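Local coordinates for protein bile salt hydrolase/transferase (Clostridium perfringens, PDB 2BJF) that hydrolyses the amide bond of glycine- and taurine-conjugated bile salts and also acts as a bile acid amine N-acyltransferase, at residues A[12-17]-A[283-288]; A[44-49]-A[99-104]; A[95-100]-A[123-128]. All blocks are in the same frame, centred on the assembly; numbering follows the deposited sequence.

The three contacts lie within one Ntn-hydrolase chain of a homotetramer, and no other subunit touches any of them. Contact 1 sets the start of strand 14-22 against the turn that joins strands 275-283 and 288-293, near the deoxycholate-binding Arg18: the Phe16 side chain is about 6 Å from that of Arg18 and about 11 Å from that of Cys2, the nucleophile. Contacts 2 and 3 share Asn99 and Ile100 on strand 98-101, with centres about 12 Å apart, and meet where Val102 CG2 packs 3.7 Å from Ile128 CG2. Their centres lie about 27 and 29 Å from that of contact 1. The side chain of Tyr103 in contact 2 approaches bound deoxycholate to about 4 Å, whereas the side chain of Ile128 in contact 3 stays about 10 Å from the bound deoxycholate.

Contact 1. Residues A[12-17]-A[283-288]; sequences GLHLFG and CLEKGI
Glu285 and His14 meet through a two-pronged carboxylate grip in the six-stranded antiparallel sheet, where inner strand 14-22 runs beside the turn of the 275-283/288-293 beta hairpin. OE2 of Glu285 takes the ring hydrogen of His14 ND1 at 2.7 Å with its syn lone pair; the bond is nearly straight (169°), and the acceptor sits close to the imidazole plane. The other oxygen, Glu285 OE1, accepts the backbone His14 N at 2.8 Å, also on its syn side but somewhat out of the carboxylate plane. With both oxygens engaged and the two flat groups only 23° apart, ring and carboxylate are fixed in rotation. A bend of the glutamate chain at chi2 (88°) turns the carboxylate back to the strand.

Around this pair, Leu13 lays CD2 against Glu285 CB at 3.8 Å, while its CD1 touches both Cys283 SG and Lys286 CD. One register further on, Leu15 and Cys283 form a non-hydrogen-bonded antiparallel pair with CA atoms 4.7 Å apart, and Leu284 N bonds to His14 O at 3.0 Å.

The turn itself positions Glu285: Gly287 and Ile288 both face Cys283 in a G1 beta bulge, with positive phi at Gly287. The loop residue Ile149 touches the side chains of Leu284 and Glu285. Further along the strand, Leu284 CD1 meets Phe16 CB at 4.0 Å.

Contact 2. Residues A[44-49]-A[99-104]; sequences NKKELT and NIPVYN
The phenol oxygen of Tyr103 receives the side-chain amide of Asn44: ND2 donates to OH at 3.1 Å with an angle of 163° at the hydrogen, the acceptor lying near the amide plane. Asn44 opens an Asx turn ahead of strand 47-49, one half of the two-stranded hairpin with 38-40; its OD1 accepts Lys46 N at 3.1 Å. Each end of the amide therefore has its own bond, one folding the turn and the other reaching to 99-104, and together they fix which way the group is flipped. The two side chains meet tip to tip, their planes 18° apart. Tyr103 CG sits between the backbone N and the carbonyl carbon (chi1 66°), a crowded position that carries the phenol across to the hairpin.

Beyond this bond the contact is sparse, with 179 Å² buried. The nearest CA atoms, Leu48 CA and Asn104 CA, are 9.1 Å apart, so side chains alone span the gap. The aliphatic part of Lys46 crosses Pro101 obliquely and meets the tip of its ring, Lys46 CD to Pro101 CG at 4.2 Å.

Further along, Leu48 also touches Leu107 and Ala111 of helix 105-112. The amide of Asn104 is anchored by its OD1 bond to Tyr64 OH. The side chain of Tyr103 comes within about 4 Å of bound deoxycholate, so the Asn44 bond holds a residue adjoining the steroid. The last cross-segment touch is apolar against polar: Leu48 CD1 lies 3.5 Å from Asn104 ND2.

Contact 3. Residues A[95-100]-A[123-128]; sequences EGKTNI and LKNANI
Thr98 and Ala126, and Ile100 and Ile128, pair in parallel register in the tight half of this contact, where the backbones exchange bonds. Thr98 N donates to Asn125 O at 2.9 Å, Thr98 O receives Asn127 N at 2.8 Å, and Ile100 N reaches Asn127 O at 2.8 Å. On the face carrying Thr98, Ala126, Ile100 and Ile128, Ile100 CD1 packs on Ala126 CB at 3.9 Å, with Trp108 and Phe105 of helix 105-112 close by.

The other face is polar. Asn127 ND2 donates to Asn99 OD1 at 3.0 Å with the two amide planes almost perpendicular (85°); Ser90 OG also engages that ND2, and Ile94 N that OD1.

Toward solvent the pairing gives way to side chains and water. Asn125, its CG anti to the backbone N (chi1 -164°), swings ND2 to Gly96 O at 2.8 Å. Lys97 folds over the same residue, and its NZ donates at 2.8 Å to a water that in turn donates to Lys124 O and Ala126 O.

The two strand segments run 26° from parallel, and helices 105-112 and 116-123 connect them: a beta-alpha-beta crossover built on a two-stranded parallel sheet.

Contact 1. Residues A[12-17]-A[283-288]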
loop_
_atom_site.group_PDB
_atom_site.type_symbol
_atom_site.label_atom_id
_atom_site.label_comp_id
_atom_site.label_asym_id
_atom_site.label_seq_id
_atom_site.Cartn_x
_atom_site.Cartn_y
_atom_site.Cartn_z
ATOM N N GLY A 12 24.213 27.579 0.949
ATOM C CA GLY A 12 25.109 26.812 1.819
ATOM C C GLY A 12 24.843 26.912 3.308
ATOM O O GLY A 12 25.681 26.503 4.118
ATOM N N LEU A 13 23.686 27.460 3.674
ATOM C CA LEU A 13 23.284 27.541 5.076
ATOM C C LEU A 13 22.602 26.246 5.497
ATOM O O LEU A 13 22.073 25.513 4.659
ATOM C CB LEU A 13 22.365 28.743 5.319
ATOM C CG LEU A 13 22.929 30.145 5.047
ATOM C CD1 LEU A 13 21.859 31.197 5.285
ATOM C CD2 LEU A 13 24.167 30.438 5.891
ATOM N N HIS A 14 22.617 25.967 6.796
ATOM C CA HIS A 14 22.092 24.708 7.308
ATOM C C HIS A 14 20.862 24.890 8.182
ATOM O O HIS A 14 20.912 25.542 9.230
ATOM C CB HIS A 14 23.191 23.930 8.038
ATOM C CG HIS A 14 24.291 23.470 7.133
ATOM N ND1 HIS A 14 25.356 24.275 6.789
ATOM C CD2 HIS A 14 24.477 22.299 6.480
ATOM C CE1 HIS A 14 26.156 23.615 5.971
ATOM N NE2 HIS A 14 25.647 22.412 5.771
ATOM N N LEU A 15 19.752 24.320 7.720
ATOM C CA LEU A 15 18.496 24.354 8.449
ATOM C C LEU A 15 18.294 23.048 9.201
ATOM O O LEU A 15 18.567 21.967 8.674
ATOM C CB LEU A 15 17.317 24.594 7.499
ATOM C CG LEU A 15 17.331 25.806 6.562
ATOM C CD1 LEU A 15 16.116 25.762 5.646
ATOM C CD2 LEU A 15 17.380 27.129 7.325
ATOM N N PHE A 16 17.825 23.160 10.438
ATOM C CA PHE A 16 17.520 22.002 11.266
ATOM C C PHE A 16 16.305 22.302 12.133
ATOM O O PHE A 16 16.222 23.360 12.751
ATOM C CB PHE A 16 18.726 21.618 12.134
ATOM C CG PHE A 16 18.431 20.537 13.138
ATOM C CD1 PHE A 16 18.194 19.229 12.723
ATOM C CD2 PHE A 16 18.388 20.827 14.499
ATOM C CE1 PHE A 16 17.913 18.225 13.649
ATOM C CE2 PHE A 16 18.113 19.832 15.432
ATOM C CZ PHE A 16 17.875 18.527 15.005
ATOM N N GLY A 17 15.365 21.364 12.177
ATOM C CA GLY A 17 14.141 21.561 12.940
ATOM C C GLY A 17 13.238 20.349 12.956
ATOM O O GLY A 17 13.668 19.237 12.639
ATOM N N CYS A 283 17.965 28.184 11.494
ATOM C CA CYS A 283 19.098 28.465 10.626
ATOM C C CYS A 283 20.334 28.521 11.509
ATOM O O CYS A 283 20.579 29.515 12.200
ATOM C CB CYS A 283 18.915 29.768 9.850
ATOM S SG CYS A 283 20.280 30.083 8.716
ATOM N N LEU A 284 21.100 27.436 11.484
ATOM C CA LEU A 284 22.179 27.218 12.448
ATOM C C LEU A 284 23.302 28.261 12.397
ATOM O O LEU A 284 23.784 28.695 13.445
ATOM C CB LEU A 284 22.732 25.791 12.321
ATOM C CG LEU A 284 21.748 24.644 12.595
ATOM C CD1 LEU A 284 22.359 23.310 12.199
ATOM C CD2 LEU A 284 21.288 24.617 14.053
ATOM N N GLU A 285 23.707 28.663 11.193
ATOM C CA GLU A 285 24.747 29.688 11.028
ATOM C C GLU A 285 24.323 31.043 11.591
ATOM O O GLU A 285 25.123 31.740 12.222
ATOM C CB GLU A 285 25.134 29.853 9.554
ATOM C CG GLU A 285 26.050 28.766 9.001
ATOM C CD GLU A 285 25.303 27.560 8.453
ATOM O OE1 GLU A 285 24.067 27.473 8.619
ATOM O OE2 GLU A 285 25.963 26.690 7.847
ATOM N N LYS A 286 23.061 31.400 11.364
ATOM C CA LYS A 286 22.545 32.729 11.691
ATOM C C LYS A 286 21.990 32.828 13.112
ATOM O O LYS A 286 21.806 33.929 13.635
ATOM C CB LYS A 286 21.474 33.146 10.674
ATOM C CG LYS A 286 22.010 33.382 9.261
ATOM C CD LYS A 286 20.887 33.549 8.240
ATOM C CE LYS A 286 20.312 34.956 8.231
ATOM N NZ LYS A 286 19.160 35.061 7.295
ATOM N N GLY A 287 21.719 31.679 13.726
ATOM C CA GLY A 287 21.161 31.631 15.076
ATOM C C GLY A 287 19.728 32.128 15.152
ATOM O O GLY A 287 19.299 32.659 16.181
ATOM N N ILE A 288 18.984 31.948 14.063
ATOM C CA ILE A 288 17.582 32.356 14.017
ATOM C C ILE A 288 16.664 31.144 14.147
ATOM O O ILE A 288 16.776 30.172 13.390
ATOM C CB ILE A 288 17.241 33.168 12.739
ATOM C CG1 ILE A 288 18.156 34.393 12.621
ATOM C CG2 ILE A 288 15.771 33.602 12.757
ATOM C CD1 ILE A 288 18.104 35.089 11.270
#

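Contact 2. Residues A[44-49]-A[99-104]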
loop_
_atom_site.group_PDB
_atom_site.type_symbol
_atom_site.label_atom_id
_atom_site.label_comp_id
_atom_site.label_asym_id
_atom_site.label_seq_id
_atom_site.Cartn_x
_atom_site.Cartn_y
_atom_site.Cartn_z
ATOM N N ASN A 44 16.362 18.003 43.063
ATOM C CA ASN A 44 17.532 17.132 43.222
ATOM C C ASN A 44 18.870 17.869 43.371
ATOM O O ASN A 44 19.927 17.234 43.442
ATOM C CB ASN A 44 17.599 16.094 42.089
ATOM C CG ASN A 44 17.597 16.727 40.702
ATOM O OD1 ASN A 44 18.219 17.764 40.473
ATOM N ND2 ASN A 44 16.905 16.087 39.766
ATOM N N LYS A 45 18.809 19.201 43.411
ATOM C CA LYS A 45 19.980 20.075 43.623
ATOM C C LYS A 45 21.050 20.020 42.521
ATOM O O LYS A 45 22.116 20.628 42.660
ATOM C CB LYS A 45 20.598 19.859 45.013
ATOM C CG LYS A 45 19.740 20.381 46.154
ATOM C CD LYS A 45 20.467 20.288 47.487
ATOM C CE LYS A 45 19.604 20.803 48.631
ATOM N NZ LYS A 45 19.339 22.270 48.539
ATOM N N LYS A 46 20.763 19.307 41.432
ATOM C CA LYS A 46 21.692 19.207 40.306
ATOM C C LYS A 46 21.797 20.536 39.566
ATOM O O LYS A 46 20.799 21.238 39.387
ATOM C CB LYS A 46 21.272 18.094 39.341
ATOM C CG LYS A 46 21.383 16.692 39.922
ATOM C CD LYS A 46 20.885 15.645 38.940
ATOM C CE LYS A 46 20.827 14.262 39.576
ATOM N NZ LYS A 46 22.177 13.724 39.909
ATOM N N GLU A 47 23.012 20.875 39.144
ATOM C CA GLU A 47 23.284 22.173 38.534
ATOM C C GLU A 47 23.919 22.063 37.151
ATOM O O GLU A 47 24.664 21.122 36.868
ATOM C CB GLU A 47 24.173 23.022 39.449
ATOM C CG GLU A 47 23.508 23.446 40.757
ATOM C CD GLU A 47 24.399 24.310 41.635
ATOM O OE1 GLU A 47 25.510 24.685 41.199
ATOM O OE2 GLU A 47 23.982 24.617 42.772
ATOM N N LEU A 48 23.607 23.034 36.298
ATOM C CA LEU A 48 24.234 23.164 34.987
ATOM C C LEU A 48 24.506 24.636 34.698
ATOM O O LEU A 48 23.598 25.468 34.758
ATOM C CB LEU A 48 23.351 22.547 33.891
ATOM C CG LEU A 48 23.846 22.609 32.439
ATOM C CD1 LEU A 48 23.511 21.326 31.692
ATOM C CD2 LEU A 48 23.288 23.824 31.702
ATOM N N THR A 49 25.761 24.950 34.394
ATOM C CA THR A 49 26.144 26.302 34.002
ATOM C C THR A 49 26.509 26.303 32.523
ATOM O O THR A 49 27.407 25.575 32.096
ATOM C CB THR A 49 27.314 26.846 34.858
ATOM O OG1 THR A 49 26.965 26.780 36.247
ATOM C CG2 THR A 49 27.623 28.292 34.493
ATOM N N ASN A 99 26.645 10.560 33.588
ATOM C CA ASN A 99 25.213 10.351 33.777
ATOM C C ASN A 99 24.402 11.619 33.539
ATOM O O ASN A 99 24.610 12.641 34.201
ATOM C CB ASN A 99 24.931 9.775 35.166
ATOM C CG ASN A 99 25.509 8.385 35.346
ATOM O OD1 ASN A 99 24.992 7.408 34.801
ATOM N ND2 ASN A 99 26.587 8.288 36.118
ATOM N N ILE A 100 23.482 11.540 32.580
ATOM C CA ILE A 100 22.667 12.680 32.174
ATOM C C ILE A 100 21.186 12.347 32.361
ATOM O O ILE A 100 20.693 11.390 31.764
ATOM C CB ILE A 100 22.917 13.058 30.690
ATOM C CG1 ILE A 100 24.419 13.120 30.384
ATOM C CG2 ILE A 100 22.239 14.382 30.348
ATOM C CD1 ILE A 100 24.777 12.714 28.966
ATOM N N PRO A 101 20.476 13.125 33.201
ATOM C CA PRO A 101 19.035 12.928 33.360
ATOM C C PRO A 101 18.297 13.181 32.048
ATOM O O PRO A 101 18.684 14.073 31.288
ATOM C CB PRO A 101 18.649 13.983 34.400
ATOM C CG PRO A 101 19.919 14.311 35.111
ATOM C CD PRO A 101 20.973 14.215 34.059
ATOM N N VAL A 102 17.249 12.398 31.791
ATOM C CA VAL A 102 16.497 12.475 30.532
ATOM C C VAL A 102 16.050 13.903 30.201
ATOM O O VAL A 102 16.267 14.381 29.084
ATOM C CB VAL A 102 15.263 11.529 30.531
ATOM C CG1 VAL A 102 14.596 11.514 29.159
ATOM C CG2 VAL A 102 15.658 10.119 30.934
ATOM N N TYR A 103 15.443 14.575 31.179
ATOM C CA TYR A 103 14.919 15.934 31.003
ATOM C C TYR A 103 16.002 16.965 30.663
ATOM O O TYR A 103 15.701 18.022 30.105
ATOM C CB TYR A 103 14.148 16.385 32.254
ATOM C CG TYR A 103 15.014 16.555 33.489
ATOM C CD1 TYR A 103 15.720 17.739 33.716
ATOM C CD2 TYR A 103 15.127 15.533 34.429
ATOM C CE1 TYR A 103 16.521 17.897 34.842
ATOM C CE2 TYR A 103 15.922 15.684 35.564
ATOM C CZ TYR A 103 16.616 16.867 35.762
ATOM O OH TYR A 103 17.408 17.023 36.878
ATOM N N ASN A 104 17.251 16.652 31.007
ATOM C CA ASN A 104 18.357 17.598 30.865
ATOM C C ASN A 104 19.275 17.331 29.668
ATOM O O ASN A 104 20.183 18.119 29.398
ATOM C CB ASN A 104 19.180 17.656 32.160
ATOM C CG ASN A 104 19.970 18.951 32.299
ATOM O OD1 ASN A 104 19.439 20.043 32.091
ATOM N ND2 ASN A 104 21.245 18.832 32.661
#

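Contact 3. Residues A[95-100]-A[123-128]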
loop_
_atom_site.group_PDB
_atom_site.type_symbol
_atom_site.label_atom_id
_atom_site.label_comp_id
_atom_site.label_asym_id
_atom_site.label_seq_id
_atom_site.Cartn_x
_atom_site.Cartn_y
_atom_site.Cartn_z
ATOM N N GLU A 95 28.051 3.980 37.834
ATOM C CA GLU A 95 29.426 4.292 38.226
ATOM C C GLU A 95 30.378 4.288 37.029
ATOM O O GLU A 95 30.392 3.344 36.238
ATOM C CB GLU A 95 29.896 3.305 39.306
ATOM C CG GLU A 95 31.410 3.249 39.554
ATOM C CD GLU A 95 31.996 4.559 40.055
ATOM O OE1 GLU A 95 31.333 5.260 40.851
ATOM O OE2 GLU A 95 33.136 4.879 39.654
ATOM N N GLY A 96 31.157 5.359 36.903
ATOM C CA GLY A 96 32.159 5.479 35.846
ATOM C C GLY A 96 31.661 6.103 34.555
ATOM O O GLY A 96 32.443 6.334 33.632
ATOM N N LYS A 97 30.359 6.376 34.491
ATOM C CA LYS A 97 29.742 6.963 33.303
ATOM C C LYS A 97 29.433 8.446 33.502
ATOM O O LYS A 97 29.337 8.926 34.636
ATOM C CB LYS A 97 28.452 6.213 32.941
ATOM C CG LYS A 97 28.643 4.760 32.509
ATOM C CD LYS A 97 28.984 4.640 31.029
ATOM C CE LYS A 97 29.033 3.183 30.594
ATOM N NZ LYS A 97 29.290 3.049 29.131
ATOM N N THR A 98 29.295 9.164 32.389
ATOM C CA THR A 98 28.758 10.519 32.401
ATOM C C THR A 98 27.235 10.391 32.408
ATOM O O THR A 98 26.616 10.122 31.375
ATOM C CB THR A 98 29.234 11.337 31.175
ATOM O OG1 THR A 98 30.667 11.377 31.152
ATOM C CG2 THR A 98 28.695 12.764 31.219
ATOM N N ASN A 99 26.645 10.560 33.588
ATOM C CA ASN A 99 25.213 10.351 33.777
ATOM C C ASN A 99 24.402 11.619 33.539
ATOM O O ASN A 99 24.610 12.641 34.201
ATOM C CB ASN A 99 24.931 9.775 35.166
ATOM C CG ASN A 99 25.509 8.385 35.346
ATOM O OD1 ASN A 99 24.992 7.408 34.801
ATOM N ND2 ASN A 99 26.587 8.288 36.118
ATOM N N ILE A 100 23.482 11.540 32.580
ATOM C CA ILE A 100 22.667 12.680 32.174
ATOM C C ILE A 100 21.186 12.347 32.361
ATOM O O ILE A 100 20.693 11.390 31.764
ATOM C CB ILE A 100 22.917 13.058 30.690
ATOM C CG1 ILE A 100 24.419 13.120 30.384
ATOM C CG2 ILE A 100 22.239 14.382 30.348
ATOM C CD1 ILE A 100 24.777 12.714 28.966
ATOM N N LEU A 123 29.728 11.420 24.166
ATOM C CA LEU A 123 28.692 10.397 24.315
ATOM C C LEU A 123 29.239 8.974 24.443
ATOM O O LEU A 123 28.510 8.061 24.842
ATOM C CB LEU A 123 27.681 10.475 23.166
ATOM C CG LEU A 123 26.719 11.665 23.157
ATOM C CD1 LEU A 123 25.901 11.646 21.884
ATOM C CD2 LEU A 123 25.807 11.674 24.383
ATOM N N LYS A 124 30.517 8.793 24.116
ATOM C CA LYS A 124 31.160 7.474 24.185
ATOM C C LYS A 124 31.039 6.837 25.569
ATOM O O LYS A 124 30.821 5.629 25.682
ATOM C CB LYS A 124 32.630 7.560 23.760
ATOM C CG LYS A 124 32.834 7.738 22.264
ATOM C CD LYS A 124 34.309 7.729 21.902
ATOM C CE LYS A 124 34.502 7.769 20.394
ATOM N NZ LYS A 124 35.940 7.673 20.017
ATOM N N ASN A 125 31.163 7.656 26.610
ATOM C CA ASN A 125 31.055 7.183 27.990
ATOM C C ASN A 125 29.812 7.723 28.708
ATOM O O ASN A 125 29.765 7.774 29.939
ATOM C CB ASN A 125 32.331 7.529 28.767
ATOM C CG ASN A 125 32.454 6.757 30.072
ATOM O OD1 ASN A 125 32.176 5.557 30.132
ATOM N ND2 ASN A 125 32.874 7.448 31.124
ATOM N N ALA A 126 28.801 8.113 27.935
ATOM C CA ALA A 126 27.589 8.693 28.508
ATOM C C ALA A 126 26.512 7.653 28.815
ATOM O O ALA A 126 26.488 6.565 28.231
ATOM C CB ALA A 126 27.038 9.792 27.603
ATOM N N ASN A 127 25.635 8.006 29.751
ATOM C CA ASN A 127 24.485 7.193 30.122
ATOM C C ASN A 127 23.311 8.099 30.468
ATOM O O ASN A 127 23.469 9.066 31.213
ATOM C CB ASN A 127 24.815 6.290 31.314
ATOM C CG ASN A 127 23.604 5.526 31.822
ATOM O OD1 ASN A 127 23.095 4.626 31.152
ATOM N ND2 ASN A 127 23.137 5.883 33.012
ATOM N N ILE A 128 22.139 7.786 29.926
ATOM C CA ILE A 128 20.945 8.579 30.199
ATOM C C ILE A 128 20.127 7.928 31.316
ATOM O O ILE A 128 19.731 6.765 31.216
ATOM C CB ILE A 128 20.117 8.832 28.915
ATOM C CG1 ILE A 128 20.993 9.540 27.873
ATOM C CG2 ILE A 128 18.884 9.675 29.226
ATOM C CD1 ILE A 128 20.425 9.574 26.471
HETATM O O HOH W 1 28.291 4.706 27.083
#